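PDB 4NK6: mannuronan C5-epimerase from Pseudomonas syringae pv. tomato, which converts beta-D-mannuronate units to alpha-L-guluronate during alginate synthesis and belongs to a periplasmic complex that shields the new polymer from degradation on its way to export. Local coordinates for residues P28-L33 with I330-E335; I88-G93 with G129-D134; I216-P221 with R229-G234; E240-W245 with T262-I267; R363-R368 with N385-V390. One frame throughout, in Å; residues are numbered along the deposited sequence.

Interaction 1: residues P28-L33 with I330-E335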
# COMPACT_ATOMS: atom_id res chain seq x y z
N PRO A 28 -0.51 22.08 -10.87
CA PRO A 28 0.30 20.92 -11.24
C PRO A 28 -0.30 20.10 -12.38
O PRO A 28 -1.53 20.04 -12.53
CB PRO A 28 0.35 20.08 -9.96
CG PRO A 28 -0.83 20.53 -9.17
CD PRO A 28 -0.98 21.98 -9.47
N VAL A 29 0.58 19.51 -13.18
CA VAL A 29 0.17 18.59 -14.23
C VAL A 29 0.13 17.19 -13.65
O VAL A 29 1.15 16.63 -13.25
CB VAL A 29 1.15 18.64 -15.42
CG1 VAL A 29 0.78 17.59 -16.46
CG2 VAL A 29 1.17 20.03 -16.03
N LEU A 30 -1.07 16.63 -13.58
CA LEU A 30 -1.25 15.34 -12.92
C LEU A 30 -1.39 14.26 -13.98
O LEU A 30 -1.95 14.51 -15.04
CB LEU A 30 -2.47 15.39 -12.00
CG LEU A 30 -2.38 16.41 -10.87
CD1 LEU A 30 -3.71 16.53 -10.16
CD2 LEU A 30 -1.27 16.03 -9.89
N PRO A 31 -0.88 13.05 -13.69
CA PRO A 31 -0.94 11.93 -14.63
C PRO A 31 -2.38 11.66 -15.06
O PRO A 31 -3.30 11.76 -14.25
CB PRO A 31 -0.41 10.75 -13.81
CG PRO A 31 0.44 11.37 -12.76
CD PRO A 31 -0.20 12.68 -12.44
N ASP A 32 -2.55 11.32 -16.33
CA ASP A 32 -3.84 10.94 -16.88
C ASP A 32 -4.20 9.56 -16.32
O ASP A 32 -3.36 8.67 -16.30
CB ASP A 32 -3.74 10.94 -18.41
CG ASP A 32 -4.98 10.40 -19.07
OD1 ASP A 32 -6.08 10.52 -18.49
OD2 ASP A 32 -4.86 9.86 -20.19
N LEU A 33 -5.43 9.39 -15.85
CA LEU A 33 -5.85 8.13 -15.24
C LEU A 33 -6.76 7.32 -16.16
O LEU A 33 -7.14 6.18 -15.84
CB LEU A 33 -6.60 8.40 -13.93
CG LEU A 33 -5.88 9.22 -12.86
CD1 LEU A 33 -6.82 9.48 -11.69
CD2 LEU A 33 -4.62 8.50 -12.40
N ILE A 330 3.84 15.27 -5.26
CA ILE A 330 2.71 16.18 -5.39
C ILE A 330 1.50 15.60 -4.68
O ILE A 330 1.04 14.49 -5.00
CB ILE A 330 2.39 16.51 -6.87
CG1 ILE A 330 3.58 17.23 -7.52
CG2 ILE A 330 1.16 17.38 -6.96
CD1 ILE A 330 3.44 17.45 -9.01
N VAL A 331 1.00 16.34 -3.70
CA VAL A 331 -0.18 15.96 -2.95
C VAL A 331 -1.27 16.98 -3.29
O VAL A 331 -1.17 18.14 -2.88
CB VAL A 331 0.15 15.96 -1.44
CG1 VAL A 331 -1.07 15.60 -0.62
CG2 VAL A 331 1.28 14.98 -1.16
N ALA A 332 -2.28 16.57 -4.05
CA ALA A 332 -3.20 17.53 -4.66
C ALA A 332 -4.68 17.15 -4.62
O ALA A 332 -5.05 16.01 -4.87
CB ALA A 332 -2.78 17.83 -6.09
N TYR A 333 -5.52 18.13 -4.32
CA TYR A 333 -6.98 17.99 -4.43
C TYR A 333 -7.56 16.82 -3.63
O TYR A 333 -8.55 16.22 -4.03
CB TYR A 333 -7.39 17.85 -5.90
CG TYR A 333 -6.79 18.87 -6.84
CD1 TYR A 333 -7.14 20.22 -6.75
CD2 TYR A 333 -5.90 18.49 -7.83
CE1 TYR A 333 -6.60 21.16 -7.61
CE2 TYR A 333 -5.35 19.43 -8.70
CZ TYR A 333 -5.71 20.76 -8.59
OH TYR A 333 -5.17 21.68 -9.46
N ASN A 334 -6.93 16.49 -2.50
CA ASN A 334 -7.45 15.43 -1.65
C ASN A 334 -8.46 15.98 -0.66
O ASN A 334 -8.35 17.12 -0.21
CB ASN A 334 -6.31 14.74 -0.90
CG ASN A 334 -5.32 14.08 -1.84
OD1 ASN A 334 -5.62 13.05 -2.44
ND2 ASN A 334 -4.12 14.65 -1.94
N GLU A 335 -9.47 15.18 -0.34
CA GLU A 335 -10.42 15.53 0.71
C GLU A 335 -9.94 14.77 1.93
O GLU A 335 -9.96 13.54 1.94
CB GLU A 335 -11.83 15.09 0.34
CG GLU A 335 -12.20 15.30 -1.12
CD GLU A 335 -12.78 16.67 -1.40
OE1 GLU A 335 -12.74 17.54 -0.50
OE2 GLU A 335 -13.30 16.87 -2.52
O HOH W 1 -4.08 20.57 -11.62
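L30, P28 and I330 carry this contact, in which an extended N-terminal segment is laid against the outside of a right-handed parallel beta-helix, a simple case of a solenoid strand covered by a peptide that adds no strand to it. L30 splits its contacts between its two methyls. Its chi1 of -61° sets CG beside the backbone N, and beyond it CD2 meets I330 CG2 at 4.0 Å, while CD1 heads for A332 CB and the Y333 ring. P28 supplies the second apolar patch, its CB lying 4.1 Å from the same I330 CG2, so that this one branch methyl serves both L30 and P28. I330 CD1 lies near P28 CB as well. The direct contacts are thus apolar, and the next residues continue them along the solenoid, P31 packing on F306 and F308 and L33 on A283. The Y333 ring also meets W355, on which P28 packs as well. L30 CD1 approaches Y333 at the ring edge, close to its plane, 3.6 Å from CE2. One water completes the join, donating to P28 O at 2.8 Å and sitting 2.7 Å from Y333 OH.

Interaction 2: residues I88-G93 with G129-D134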
# COMPACT_ATOMS: atom_id res chain seq x y z
N ILE A 88 1.52 -24.96 -4.66
CA ILE A 88 1.02 -25.09 -6.01
C ILE A 88 1.79 -24.10 -6.87
O ILE A 88 1.81 -22.90 -6.56
CB ILE A 88 -0.48 -24.75 -6.06
CG1 ILE A 88 -1.27 -25.72 -5.18
CG2 ILE A 88 -1.00 -24.74 -7.51
CD1 ILE A 88 -2.67 -25.26 -4.85
N MET A 89 2.44 -24.58 -7.92
CA MET A 89 3.29 -23.70 -8.73
C MET A 89 2.86 -23.58 -10.19
O MET A 89 2.54 -24.58 -10.84
CB MET A 89 4.74 -24.15 -8.67
CG MET A 89 5.26 -24.29 -7.26
SD MET A 89 6.96 -24.90 -7.21
CE MET A 89 7.15 -25.12 -5.43
N ILE A 90 2.88 -22.36 -10.69
CA ILE A 90 2.60 -22.09 -12.09
C ILE A 90 3.86 -21.58 -12.77
O ILE A 90 4.53 -20.67 -12.25
CB ILE A 90 1.49 -21.03 -12.23
CG1 ILE A 90 0.17 -21.58 -11.70
CG2 ILE A 90 1.36 -20.56 -13.69
CD1 ILE A 90 -0.78 -20.51 -11.19
N SER A 91 4.20 -22.15 -13.92
CA SER A 91 5.34 -21.67 -14.69
C SER A 91 5.18 -21.96 -16.17
O SER A 91 4.27 -22.69 -16.58
CB SER A 91 6.63 -22.33 -14.20
OG SER A 91 6.61 -23.70 -14.56
N ASP A 92 6.07 -21.38 -16.97
CA ASP A 92 6.13 -21.66 -18.40
C ASP A 92 4.82 -21.37 -19.14
O ASP A 92 4.36 -22.15 -19.98
CB ASP A 92 6.58 -23.12 -18.62
CG ASP A 92 7.14 -23.34 -20.01
OD1 ASP A 92 7.72 -22.38 -20.57
OD2 ASP A 92 7.01 -24.46 -20.54
N GLY A 93 4.19 -20.23 -18.83
CA GLY A 93 3.02 -19.81 -19.58
C GLY A 93 1.78 -19.60 -18.75
O GLY A 93 1.85 -19.34 -17.54
N GLY A 129 5.73 -17.73 -15.29
CA GLY A 129 4.32 -18.06 -15.13
C GLY A 129 3.39 -16.89 -15.33
O GLY A 129 3.74 -15.75 -15.04
N ILE A 130 2.20 -17.17 -15.85
CA ILE A 130 1.15 -16.16 -15.99
C ILE A 130 -0.15 -16.69 -15.36
O ILE A 130 -0.72 -17.67 -15.84
CB ILE A 130 0.89 -15.80 -17.47
CG1 ILE A 130 2.14 -15.16 -18.10
CG2 ILE A 130 -0.27 -14.84 -17.58
CD1 ILE A 130 2.60 -15.83 -19.37
N PHE A 131 -0.61 -16.03 -14.30
CA PHE A 131 -1.72 -16.54 -13.50
C PHE A 131 -2.91 -15.59 -13.58
O PHE A 131 -2.77 -14.41 -13.30
CB PHE A 131 -1.25 -16.72 -12.05
CG PHE A 131 -2.33 -17.21 -11.09
CD1 PHE A 131 -3.27 -18.16 -11.49
CD2 PHE A 131 -2.36 -16.74 -9.78
CE1 PHE A 131 -4.24 -18.62 -10.60
CE2 PHE A 131 -3.32 -17.19 -8.88
CZ PHE A 131 -4.26 -18.13 -9.29
N GLU A 132 -4.08 -16.11 -13.95
CA GLU A 132 -5.28 -15.27 -14.00
C GLU A 132 -6.41 -15.80 -13.13
O GLU A 132 -6.66 -17.00 -13.08
CB GLU A 132 -5.78 -15.08 -15.45
CG GLU A 132 -7.08 -14.26 -15.55
CD GLU A 132 -7.57 -14.00 -16.98
OE1 GLU A 132 -8.31 -13.00 -17.18
OE2 GLU A 132 -7.23 -14.78 -17.90
N ILE A 133 -7.07 -14.89 -12.42
CA ILE A 133 -8.36 -15.19 -11.82
C ILE A 133 -9.34 -14.19 -12.44
O ILE A 133 -9.03 -12.99 -12.50
CB ILE A 133 -8.33 -15.02 -10.28
CG1 ILE A 133 -7.17 -15.81 -9.68
CG2 ILE A 133 -9.64 -15.50 -9.65
CD1 ILE A 133 -6.99 -15.60 -8.16
N ASP A 134 -10.48 -14.67 -12.93
CA ASP A 134 -11.49 -13.78 -13.52
C ASP A 134 -12.91 -13.96 -12.96
O ASP A 134 -13.09 -14.58 -11.91
CB ASP A 134 -11.48 -13.83 -15.06
CG ASP A 134 -11.99 -15.16 -15.62
OD1 ASP A 134 -12.56 -15.99 -14.89
OD2 ASP A 134 -11.83 -15.36 -16.85
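The CA atoms of S91 and G129 come within 3.8 Å of each other where strand 88-91 passes strand 129-133 at 115°, their axes 5.4 Å apart, and just beyond, G93 pairs in parallel with G129. That pairing is secured by I130 N, which donates to G93 O at 2.8 Å from well above the carbonyl plane. G129 fits because it has no CB: the backbone of I90 and S91 occupies the space where one would be. At D92 the positive phi of 58° turns the chain out of one strand and into the next. This is the corner of a parallel beta-helix coil, with strand 86-91 on one face of the solenoid and strands 93-96 and 129-133 neighbours on another. Inside the corner, the I90 and F131 side chains cross at about a right angle. F131 has CG anti to its backbone N (chi1 178°), and I90 CD1 comes to 3.4 Å from F131 CD1, with CG and CB also near. L100 of helix 97-103 packs on both residues. The other I90 branch, CG2, rests near G129 CA and I130 N. I130 touches across with CB and CD1, the latter 3.9 Å from G93 C, and packs on I45 and Y94.

Interaction 3: residues I216-P221 with R229-G234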
# COMPACT_ATOMS: atom_id res chain seq x y z
N ILE A 216 4.07 -5.48 -2.62
CA ILE A 216 4.80 -5.45 -3.89
C ILE A 216 6.25 -5.14 -3.53
O ILE A 216 6.52 -4.14 -2.89
CB ILE A 216 4.26 -4.32 -4.79
CG1 ILE A 216 2.72 -4.36 -4.84
CG2 ILE A 216 4.86 -4.39 -6.18
CD1 ILE A 216 2.15 -5.63 -5.50
N SER A 217 7.20 -5.98 -3.93
CA SER A 217 8.54 -5.83 -3.37
C SER A 217 9.69 -6.28 -4.25
O SER A 217 9.69 -7.39 -4.79
CB SER A 217 8.62 -6.58 -2.03
OG SER A 217 9.88 -6.38 -1.40
N GLN A 218 10.69 -5.42 -4.36
CA GLN A 218 11.97 -5.86 -4.89
C GLN A 218 12.52 -6.96 -3.97
O GLN A 218 12.17 -7.01 -2.79
CB GLN A 218 12.93 -4.67 -4.95
CG GLN A 218 14.35 -4.97 -5.44
CD GLN A 218 14.39 -5.61 -6.83
OE1 GLN A 218 14.17 -6.81 -6.98
NE2 GLN A 218 14.67 -4.80 -7.85
N TYR A 219 13.36 -7.84 -4.51
CA TYR A 219 14.05 -8.83 -3.69
C TYR A 219 14.92 -8.14 -2.64
O TYR A 219 15.21 -6.95 -2.75
CB TYR A 219 14.93 -9.73 -4.56
CG TYR A 219 14.18 -10.67 -5.47
CD1 TYR A 219 13.59 -11.83 -4.97
CD2 TYR A 219 14.06 -10.41 -6.83
CE1 TYR A 219 12.90 -12.69 -5.80
CE2 TYR A 219 13.37 -11.27 -7.67
CZ TYR A 219 12.80 -12.41 -7.15
OH TYR A 219 12.11 -13.28 -7.96
N THR A 220 15.35 -8.90 -1.63
CA THR A 220 16.29 -8.39 -0.63
C THR A 220 17.56 -7.93 -1.34
O THR A 220 17.84 -8.40 -2.44
CB THR A 220 16.66 -9.47 0.43
OG1 THR A 220 17.19 -10.63 -0.22
CG2 THR A 220 15.43 -9.87 1.25
N PRO A 221 18.32 -7.01 -0.72
CA PRO A 221 19.53 -6.49 -1.37
C PRO A 221 20.49 -7.59 -1.88
O PRO A 221 20.90 -7.53 -3.03
CB PRO A 221 20.20 -5.67 -0.26
CG PRO A 221 19.06 -5.21 0.59
CD PRO A 221 18.07 -6.34 0.57
N ARG A 229 16.61 -8.10 -11.25
CA ARG A 229 15.38 -8.35 -11.99
C ARG A 229 14.65 -7.10 -12.48
O ARG A 229 13.81 -7.17 -13.37
CB ARG A 229 14.43 -9.21 -11.15
CG ARG A 229 14.82 -10.67 -11.09
CD ARG A 229 15.03 -11.22 -12.48
NE ARG A 229 15.08 -12.68 -12.50
CZ ARG A 229 16.17 -13.40 -12.70
NH1 ARG A 229 16.10 -14.73 -12.70
NH2 ARG A 229 17.35 -12.81 -12.90
N GLY A 230 14.96 -5.95 -11.89
CA GLY A 230 14.18 -4.77 -12.19
C GLY A 230 13.06 -4.64 -11.18
O GLY A 230 12.56 -5.64 -10.65
N GLU A 231 12.67 -3.41 -10.89
CA GLU A 231 11.71 -3.18 -9.83
C GLU A 231 10.32 -3.64 -10.27
O GLU A 231 9.95 -3.51 -11.44
CB GLU A 231 11.74 -1.71 -9.43
CG GLU A 231 13.16 -1.24 -9.13
CD GLU A 231 13.25 0.18 -8.60
OE1 GLU A 231 12.63 1.08 -9.20
OE2 GLU A 231 13.94 0.38 -7.59
N PRO A 232 9.55 -4.21 -9.33
CA PRO A 232 8.21 -4.70 -9.71
C PRO A 232 7.29 -3.53 -10.03
O PRO A 232 7.59 -2.40 -9.66
CB PRO A 232 7.74 -5.42 -8.44
CG PRO A 232 8.47 -4.70 -7.31
CD PRO A 232 9.81 -4.34 -7.89
N THR A 233 6.19 -3.80 -10.74
CA THR A 233 5.20 -2.76 -11.02
C THR A 233 3.81 -3.37 -11.19
O THR A 233 3.63 -4.58 -11.02
CB THR A 233 5.58 -1.95 -12.25
OG1 THR A 233 4.77 -0.76 -12.31
CG2 THR A 233 5.38 -2.78 -13.53
N GLY A 234 2.83 -2.53 -11.52
CA GLY A 234 1.48 -3.00 -11.73
C GLY A 234 0.39 -2.02 -11.33
O GLY A 234 0.66 -0.84 -11.08
O HOH W 2 15.53 -1.89 -6.77
O HOH W 3 12.64 -13.79 -10.70
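I216 and P232 lie alongside with opposed directions, I216 CG2 3.8 Å from P232 CG; the touching parts of the segments run 162° apart. The P232 ring also lies against the neighbouring backbone, with CG near S217 C and CD near Q218 CA. Q218 lies next along. Its chain bends at chi2 (57°), which brings CD back toward the main chain, and OE1 accepts Y219 N in the amide plane, on a lone pair, at 2.8 Å. NE2 is turned to the other segment, 3.6 Å from G230 O, and gives a hydrogen to a water that donates to E231 OE2; the two bonds together would fix the amide's rotation. The carboxylate's other oxygen, OE1, is bonded to H278. These contacts close the neck of an excursion from the parallel beta-helix: strands 215-217 and 233-236 lie on different faces of the solenoid, and the corner between them carries helix 221-227, with T220 at its N-cap position. Flanking that helix in sequence, Y219 CE2 meets R229 CG at 3.8 Å, while the phenol ring and the guanidinium stand nearly perpendicular, 89° apart. A second water donates to Y219 OH at 2.8 Å and accepts from R229 NE at 3.2 Å. Y219 OH is also bonded to E153 and its ring stacks on W189; R229 has E127 and L227 O as further partners.

Interaction 4: residues E240-W245 with T262-I267; sequences EFADMW and TYRDNI
F241 has both backbone polar atoms satisfied by the neighbouring strand: its N donates to T262 O at 2.9 Å and its O accepts R264 N at 3.0 Å. This is the parallel pairing of successive coils in a right-handed beta-helix, and it continues round the turn, where I267 N binds M244 O at 2.7 Å. There the N266 side chain adds to the main-chain bonds. Its OD1 receives M244 N at 2.9 Å in the amide plane, on a lone pair, while ND2 gives a weak bond back to F241 O. D243 N has a weak bond to D265 O, and a water donates to both D265 O and D243 OD1. D243 OD2 is held by S203, R183 and Y176 N. On the outer face R264 lies between two acids, with E240 OE2 at a long 3.8 Å from NH2 and D265 OD2 weakly bound to NE. The rings of F241 and Y263 are nearly parallel yet so offset that they overlap little, F241 CD1 lying over the Y263 face, 3.6 Å from CE1. This chemistry suggests coils joined mainly by backbone bonds and the buried N266 amide, while the long E240-R264 and weak R264-D265 pairs probably contribute less.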
# COMPACT_ATOMS: atom_id res chain seq x y z
N GLU A 240 -11.53 -3.34 -3.51
CA GLU A 240 -11.86 -3.05 -2.12
C GLU A 240 -11.10 -3.96 -1.17
O GLU A 240 -11.08 -5.18 -1.35
CB GLU A 240 -13.39 -3.15 -1.92
CG GLU A 240 -13.82 -2.94 -0.47
CD GLU A 240 -15.30 -2.64 -0.33
OE1 GLU A 240 -15.84 -1.86 -1.15
OE2 GLU A 240 -15.93 -3.17 0.61
N PHE A 241 -10.47 -3.35 -0.17
CA PHE A 241 -9.62 -4.06 0.78
C PHE A 241 -10.06 -3.71 2.20
O PHE A 241 -10.15 -2.53 2.55
CB PHE A 241 -8.15 -3.68 0.56
CG PHE A 241 -7.69 -3.94 -0.85
CD1 PHE A 241 -7.89 -3.00 -1.84
CD2 PHE A 241 -7.10 -5.16 -1.18
CE1 PHE A 241 -7.49 -3.25 -3.16
CE2 PHE A 241 -6.71 -5.42 -2.50
CZ PHE A 241 -6.90 -4.47 -3.48
N ALA A 242 -10.34 -4.73 3.00
CA ALA A 242 -10.88 -4.53 4.33
C ALA A 242 -10.20 -5.46 5.34
O ALA A 242 -9.85 -6.58 5.00
CB ALA A 242 -12.39 -4.78 4.32
N ASP A 243 -10.04 -4.98 6.57
CA ASP A 243 -9.52 -5.81 7.66
C ASP A 243 -8.10 -6.34 7.38
O ASP A 243 -7.69 -7.35 7.96
CB ASP A 243 -10.48 -6.97 7.96
CG ASP A 243 -10.23 -7.59 9.33
OD1 ASP A 243 -10.20 -6.83 10.32
OD2 ASP A 243 -10.03 -8.82 9.43
N MET A 244 -7.38 -5.65 6.49
CA MET A 244 -6.01 -6.00 6.16
C MET A 244 -5.06 -5.43 7.20
O MET A 244 -5.31 -4.35 7.75
CB MET A 244 -5.63 -5.42 4.79
CG MET A 244 -6.71 -5.56 3.70
SD MET A 244 -6.71 -7.13 2.81
CE MET A 244 -5.21 -6.94 1.83
N TRP A 245 -3.96 -6.13 7.47
CA TRP A 245 -2.93 -5.58 8.37
C TRP A 245 -2.37 -4.27 7.81
O TRP A 245 -2.46 -3.22 8.46
CB TRP A 245 -1.84 -6.63 8.64
CG TRP A 245 -0.71 -6.18 9.53
CD1 TRP A 245 0.55 -5.87 9.13
CD2 TRP A 245 -0.74 -6.00 10.95
NE1 TRP A 245 1.31 -5.49 10.21
CE2 TRP A 245 0.54 -5.58 11.35
CE3 TRP A 245 -1.73 -6.15 11.93
CZ2 TRP A 245 0.87 -5.29 12.68
CZ3 TRP A 245 -1.40 -5.87 13.26
CH2 TRP A 245 -0.12 -5.44 13.61
N THR A 262 -11.43 1.28 -2.53
CA THR A 262 -11.88 1.55 -1.17
C THR A 262 -11.02 0.74 -0.20
O THR A 262 -10.96 -0.49 -0.29
CB THR A 262 -13.38 1.22 -1.00
OG1 THR A 262 -14.17 2.17 -1.72
CG2 THR A 262 -13.77 1.29 0.46
N TYR A 263 -10.34 1.45 0.70
CA TYR A 263 -9.57 0.83 1.78
C TYR A 263 -10.29 1.11 3.08
O TYR A 263 -10.23 2.22 3.61
CB TYR A 263 -8.14 1.41 1.83
CG TYR A 263 -7.25 0.88 0.73
CD1 TYR A 263 -6.51 -0.28 0.92
CD2 TYR A 263 -7.21 1.50 -0.52
CE1 TYR A 263 -5.71 -0.80 -0.09
CE2 TYR A 263 -6.41 0.99 -1.54
CZ TYR A 263 -5.67 -0.16 -1.31
OH TYR A 263 -4.88 -0.68 -2.32
N ARG A 264 -10.98 0.10 3.60
CA ARG A 264 -11.85 0.32 4.74
C ARG A 264 -11.49 -0.55 5.94
O ARG A 264 -11.27 -1.75 5.80
CB ARG A 264 -13.32 0.10 4.34
CG ARG A 264 -13.61 -1.30 3.81
CD ARG A 264 -15.09 -1.50 3.47
NE ARG A 264 -15.98 -1.18 4.59
CZ ARG A 264 -17.31 -1.17 4.52
NH1 ARG A 264 -18.04 -0.87 5.59
NH2 ARG A 264 -17.91 -1.47 3.37
N ASP A 265 -11.42 0.08 7.12
CA ASP A 265 -11.28 -0.66 8.37
C ASP A 265 -10.06 -1.57 8.38
O ASP A 265 -10.10 -2.68 8.91
CB ASP A 265 -12.55 -1.48 8.63
CG ASP A 265 -13.82 -0.65 8.49
OD1 ASP A 265 -13.83 0.48 9.01
OD2 ASP A 265 -14.78 -1.11 7.85
N ASN A 266 -8.97 -1.11 7.78
CA ASN A 266 -7.72 -1.86 7.87
C ASN A 266 -7.03 -1.60 9.20
O ASN A 266 -7.36 -0.63 9.88
CB ASN A 266 -6.82 -1.54 6.69
CG ASN A 266 -7.47 -1.93 5.38
OD1 ASN A 266 -7.71 -3.11 5.14
ND2 ASN A 266 -7.81 -0.95 4.55
N ILE A 267 -6.10 -2.47 9.59
CA ILE A 267 -5.62 -2.44 10.95
C ILE A 267 -4.58 -1.34 11.20
O ILE A 267 -4.81 -0.43 12.00
CB ILE A 267 -5.06 -3.81 11.41
CG1 ILE A 267 -6.02 -4.94 11.03
CG2 ILE A 267 -4.76 -3.78 12.91
CD1 ILE A 267 -7.46 -4.77 11.53
O HOH W 4 -11.53 -4.60 10.17

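Interaction 5: residues R363-R368 with N385-V390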
# COMPACT_ATOMS: atom_id res chain seq x y z
N ARG A 363 -8.99 16.17 14.05
CA ARG A 363 -9.04 16.48 15.48
C ARG A 363 -7.87 17.34 15.94
O ARG A 363 -8.00 18.13 16.87
CB ARG A 363 -9.14 15.21 16.34
CG ARG A 363 -10.49 14.51 16.24
CD ARG A 363 -10.56 13.25 17.10
NE ARG A 363 -11.77 12.48 16.80
CZ ARG A 363 -12.16 11.41 17.48
NH1 ARG A 363 -11.45 10.98 18.51
NH2 ARG A 363 -13.27 10.78 17.13
N ARG A 364 -6.73 17.20 15.28
CA ARG A 364 -5.56 17.99 15.63
C ARG A 364 -5.29 19.06 14.57
O ARG A 364 -6.17 19.87 14.30
CB ARG A 364 -4.35 17.09 15.94
CG ARG A 364 -4.59 16.25 17.21
CD ARG A 364 -3.35 15.50 17.71
NE ARG A 364 -2.25 16.39 18.06
CZ ARG A 364 -2.11 16.99 19.24
NH1 ARG A 364 -1.08 17.79 19.47
NH2 ARG A 364 -3.01 16.80 20.20
N HIS A 365 -4.10 19.08 13.96
CA HIS A 365 -3.79 20.13 12.99
C HIS A 365 -4.23 19.77 11.57
O HIS A 365 -4.20 18.61 11.19
CB HIS A 365 -2.28 20.43 12.97
CG HIS A 365 -1.70 20.70 14.32
ND1 HIS A 365 -1.84 21.90 14.97
CD2 HIS A 365 -0.99 19.90 15.15
CE1 HIS A 365 -1.24 21.84 16.15
NE2 HIS A 365 -0.71 20.64 16.28
N GLY A 366 -4.60 20.78 10.77
CA GLY A 366 -4.92 20.54 9.37
C GLY A 366 -3.71 20.01 8.61
O GLY A 366 -3.71 18.89 8.12
N ILE A 367 -2.66 20.83 8.52
CA ILE A 367 -1.41 20.43 7.88
C ILE A 367 -0.25 20.67 8.85
O ILE A 367 -0.01 21.80 9.29
CB ILE A 367 -1.16 21.25 6.59
CG1 ILE A 367 -2.26 20.98 5.56
CG2 ILE A 367 0.21 20.91 6.00
CD1 ILE A 367 -2.25 21.94 4.35
N ARG A 368 0.45 19.60 9.22
CA ARG A 368 1.60 19.74 10.10
C ARG A 368 2.90 19.41 9.37
O ARG A 368 2.98 18.42 8.65
CB ARG A 368 1.44 18.88 11.37
CG ARG A 368 2.65 18.97 12.31
CD ARG A 368 2.31 18.55 13.74
NE ARG A 368 2.04 17.12 13.87
CZ ARG A 368 2.93 16.21 14.25
NH1 ARG A 368 2.58 14.94 14.37
NH2 ARG A 368 4.18 16.58 14.53
N ASN A 385 -10.37 22.49 11.78
CA ASN A 385 -9.53 21.52 12.46
C ASN A 385 -9.46 21.85 13.93
O ASN A 385 -9.62 23.00 14.31
CB ASN A 385 -8.14 21.46 11.82
CG ASN A 385 -8.19 21.02 10.37
OD1 ASN A 385 -8.37 19.84 10.08
ND2 ASN A 385 -8.07 21.97 9.45
N GLY A 386 -9.25 20.83 14.75
CA GLY A 386 -9.29 21.02 16.19
C GLY A 386 -8.19 21.94 16.70
O GLY A 386 -8.38 22.67 17.67
N LEU A 387 -7.04 21.91 16.05
CA LEU A 387 -5.93 22.75 16.53
C LEU A 387 -5.58 23.84 15.50
O LEU A 387 -6.41 24.71 15.22
CB LEU A 387 -4.72 21.90 16.94
CG LEU A 387 -5.02 20.97 18.13
CD1 LEU A 387 -3.88 19.98 18.37
CD2 LEU A 387 -5.34 21.76 19.43
N MET A 388 -4.37 23.81 14.94
CA MET A 388 -3.98 24.83 13.97
C MET A 388 -4.42 24.43 12.56
O MET A 388 -4.55 23.24 12.26
CB MET A 388 -2.47 25.07 13.98
CG MET A 388 -1.92 25.62 15.27
SD MET A 388 -2.49 27.30 15.63
CE MET A 388 -1.64 27.58 17.18
N GLY A 389 -4.64 25.41 11.70
CA GLY A 389 -4.84 25.12 10.29
C GLY A 389 -3.54 24.59 9.71
O GLY A 389 -3.51 23.53 9.10
N VAL A 390 -2.46 25.33 9.91
CA VAL A 390 -1.12 24.91 9.49
C VAL A 390 -0.14 25.06 10.66
O VAL A 390 -0.12 26.10 11.33
CB VAL A 390 -0.64 25.73 8.27
CG1 VAL A 390 0.85 25.46 7.98
CG2 VAL A 390 -1.49 25.41 7.04
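Four hydrogen bonds join R364-I367 to L387-G389, three of them purely backbone: R364 O accepts L387 N at 2.8 Å, M388 O accepts G366 N at 2.9 Å and G389 O accepts I367 N at 2.9 Å. The fourth uses a side chain. M388 N donates to H365 ND1 at 3.2 Å, tilted 29° from the imidazole plane, which is consistent with a neutral ring carrying its proton on NE2. H365 N is bonded to D342. Packing spreads out from there. L387, with CG beside its backbone N (chi1 -63°), sends CD1 over the R364 guanidinium, 3.6 Å above the centre of the group, and the same methyl sits over the H365 ring face in a CH-pi contact, 4.1 Å from the centroid. M388 CB and CG run beside H365 at ND1. Toward the interior, I367 and V390 pair in parallel, and the N385 amide lies against G366, its CG 3.5 Å from CA; the missing side chain of G366 makes that approach possible. N385 ND2 binds N425 OD1 and V359 O, while OD1 takes N362 N. Buried asparagines passing hydrogen bonds from one coil to the next at a turn are a recurrent feature of right-handed parallel beta-helices.

In the fold
The five contacts are spread along one solenoid. Interactions 2 and 5 lie on opposite sides of the chain's centre, their own centres 48 Å apart. Interactions 4 and 5 each join neighbouring coils near a turn, with centres 25 Å apart. Interactions 3 and 4 follow each other in the chain through strands 233-236 and 240-242, nearest atoms about 9 Å apart, and lie nearest the inferred proton acceptor H274, though not in contact: the S217 side chain is about 9 Å from that of H274, and W245's about 11 Å. Interaction 1 spans the longest sequence gap, enclosing interactions 2, 3 and 4 along the chain, and comes within about 8 Å of interaction 5 (nearest atoms).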